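PDB 4MC0: (2Z,6E)-hedycaryol synthase from Kitasatospora setae, which catalyses the magnesium-dependent 1,11-cyclization of (2E,6E)-farnesyl diphosphate, with addition of water, to the sesquiterpene alcohol (2Z,6E)-hedycaryol. Local coordinates for residues A[203-208]-A[273-278]. Residues are numbered along the deposited sequence; the frame is centred on the assembly and turned at random.
Sequences CGPMNK and QELLEE
P205 and L275 are the nearest CA pair, 5.1 Å apart, where the first turn of one helix meets a late turn of another running nearly antiparallel to it. The segment axes approach to 8.5 Å at 157°, with C203 as the N-cap residue of the first helix. P205 turns its ring onto the partner: CB lies 3.3 Å from L275 CD1, while CG rests over the carbonyl of E274 and faces CB of E278. L275 swings CG anti to its own N (chi1 -150°), which sends its methyls toward P205 and M206: CD1 nears the backbone N of M206 and CD2 meets M206 CE at 4.0 Å. On one flank of this apolar patch, the extended chain of K208 crosses that of E274 at about a right angle. NZ of K208 sits in the fork of the E274 carboxylate, a salt bridge in which OE1 (3.1 Å) and OE2 (3.0 Å) each offer their syn lone pair. OE2 also hydrogen-bonds NE2 of Q270, one turn earlier. The contact joins the start of helix 204-225, whose far end carries N221 and S225 of the NXXXSXXXE motif, to helix 250-282, while helix 286-311 touches M206 through Y295 and L275 through A296.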
loop_
_atom_site.group_PDB
_atom_site.type_symbol
_atom_site.label_atom_id
_atom_site.label_comp_id
_atom_site.label_asym_id
_atom_site.label_seq_id
_atom_site.Cartn_x
_atom_site.Cartn_y
_atom_site.Cartn_z
ATOM N N CYS A 203 13.156 4.739 -12.266
ATOM C CA CYS A 203 14.397 4.082 -12.687
ATOM C C CYS A 203 14.415 2.599 -12.294
ATOM O O CYS A 203 13.717 2.184 -11.359
ATOM C CB CYS A 203 15.631 4.816 -12.146
ATOM S SG CYS A 203 16.047 4.510 -10.411
ATOM N N GLY A 204 15.212 1.818 -13.024
ATOM C CA GLY A 204 15.328 0.366 -12.830
ATOM C C GLY A 204 15.330 -0.103 -11.384
ATOM O O GLY A 204 14.363 -0.725 -10.942
ATOM N N PRO A 205 16.424 0.180 -10.646
ATOM C CA PRO A 205 16.556 -0.127 -9.219
ATOM C C PRO A 205 15.318 0.230 -8.398
ATOM O O PRO A 205 14.796 -0.619 -7.668
ATOM C CB PRO A 205 17.732 0.750 -8.786
ATOM C CG PRO A 205 18.557 0.931 -10.016
ATOM C CD PRO A 205 17.704 0.634 -11.220
ATOM N N MET A 206 14.851 1.472 -8.531
ATOM C CA MET A 206 13.705 1.951 -7.765
ATOM C C MET A 206 12.429 1.154 -8.046
ATOM O O MET A 206 11.677 0.851 -7.119
ATOM C CB MET A 206 13.483 3.448 -7.989
ATOM C CG MET A 206 12.484 4.081 -7.032
ATOM S SD MET A 206 12.947 3.907 -5.298
ATOM C CE MET A 206 13.972 5.355 -5.053
ATOM N N ASN A 207 12.193 0.804 -9.309
ATOM C CA ASN A 207 11.032 -0.020 -9.663
ATOM C C ASN A 207 11.144 -1.466 -9.166
ATOM O O ASN A 207 10.134 -2.096 -8.812
ATOM C CB ASN A 207 10.759 0.031 -11.170
ATOM C CG ASN A 207 10.036 1.301 -11.595
ATOM O OD1 ASN A 207 10.105 2.331 -10.921
ATOM N ND2 ASN A 207 9.337 1.232 -12.721
ATOM N N LYS A 208 12.379 -1.969 -9.136
ATOM C CA LYS A 208 12.700 -3.281 -8.576
ATOM C C LYS A 208 12.346 -3.306 -7.088
ATOM O O LYS A 208 11.651 -4.211 -6.616
ATOM C CB LYS A 208 14.192 -3.567 -8.768
ATOM C CG LYS A 208 14.558 -5.031 -8.924
ATOM C CD LYS A 208 16.069 -5.187 -8.997
ATOM C CE LYS A 208 16.463 -6.447 -9.753
ATOM N NZ LYS A 208 17.916 -6.455 -10.088
ATOM N N GLN A 273 21.161 -1.507 -3.038
ATOM C CA GLN A 273 22.520 -1.387 -3.520
ATOM C C GLN A 273 22.600 -0.865 -4.940
ATOM O O GLN A 273 23.427 -0.056 -5.282
ATOM C CB GLN A 273 23.143 -2.766 -3.521
ATOM C CG GLN A 273 24.070 -3.080 -2.370
ATOM C CD GLN A 273 25.126 -2.047 -2.162
ATOM O OE1 GLN A 273 25.606 -1.440 -3.087
ATOM N NE2 GLN A 273 25.478 -1.837 -0.928
ATOM N N GLU A 274 21.735 -1.393 -5.778
ATOM C CA GLU A 274 21.700 -1.060 -7.186
ATOM C C GLU A 274 21.364 0.387 -7.374
ATOM O O GLU A 274 21.756 1.014 -8.324
ATOM C CB GLU A 274 20.708 -1.950 -7.908
ATOM C CG GLU A 274 21.196 -3.371 -8.056
ATOM C CD GLU A 274 20.185 -4.284 -8.666
ATOM O OE1 GLU A 274 19.261 -3.811 -9.298
ATOM O OE2 GLU A 274 20.322 -5.486 -8.523
ATOM N N LEU A 275 20.554 0.880 -6.472
ATOM C CA LEU A 275 20.164 2.259 -6.426
ATOM C C LEU A 275 21.296 3.201 -6.189
ATOM O O LEU A 275 21.316 4.278 -6.730
ATOM C CB LEU A 275 19.185 2.439 -5.290
ATOM C CG LEU A 275 18.172 3.533 -5.476
ATOM C CD1 LEU A 275 17.179 3.117 -6.525
ATOM C CD2 LEU A 275 17.483 3.778 -4.165
ATOM N N LEU A 276 22.204 2.833 -5.316
ATOM C CA LEU A 276 23.273 3.713 -4.956
ATOM C C LEU A 276 24.126 3.964 -6.156
ATOM O O LEU A 276 24.611 5.056 -6.364
ATOM C CB LEU A 276 24.091 3.098 -3.853
ATOM C CG LEU A 276 23.509 3.314 -2.473
ATOM C CD1 LEU A 276 24.514 2.960 -1.413
ATOM C CD2 LEU A 276 23.086 4.752 -2.304
ATOM N N GLU A 277 24.303 2.894 -6.919
ATOM C CA GLU A 277 25.083 2.892 -8.131
ATOM C C GLU A 277 24.487 3.782 -9.174
ATOM O O GLU A 277 25.202 4.471 -9.865
ATOM C CB GLU A 277 25.185 1.483 -8.697
ATOM C CG GLU A 277 25.829 0.471 -7.774
ATOM C CD GLU A 277 25.425 -0.966 -8.077
ATOM O OE1 GLU A 277 25.205 -1.304 -9.250
ATOM O OE2 GLU A 277 25.332 -1.770 -7.138
ATOM N N GLU A 278 23.174 3.723 -9.319
ATOM C CA GLU A 278 22.424 4.620 -10.177
ATOM C C GLU A 278 22.360 6.066 -9.760
ATOM O O GLU A 278 22.330 6.926 -10.586
ATOM C CB GLU A 278 21.021 4.121 -10.378
ATOM C CG GLU A 278 20.230 4.988 -11.321
ATOM C CD GLU A 278 20.494 4.639 -12.744
ATOM O OE1 GLU A 278 20.822 3.485 -12.999
ATOM O OE2 GLU A 278 20.367 5.504 -13.605
#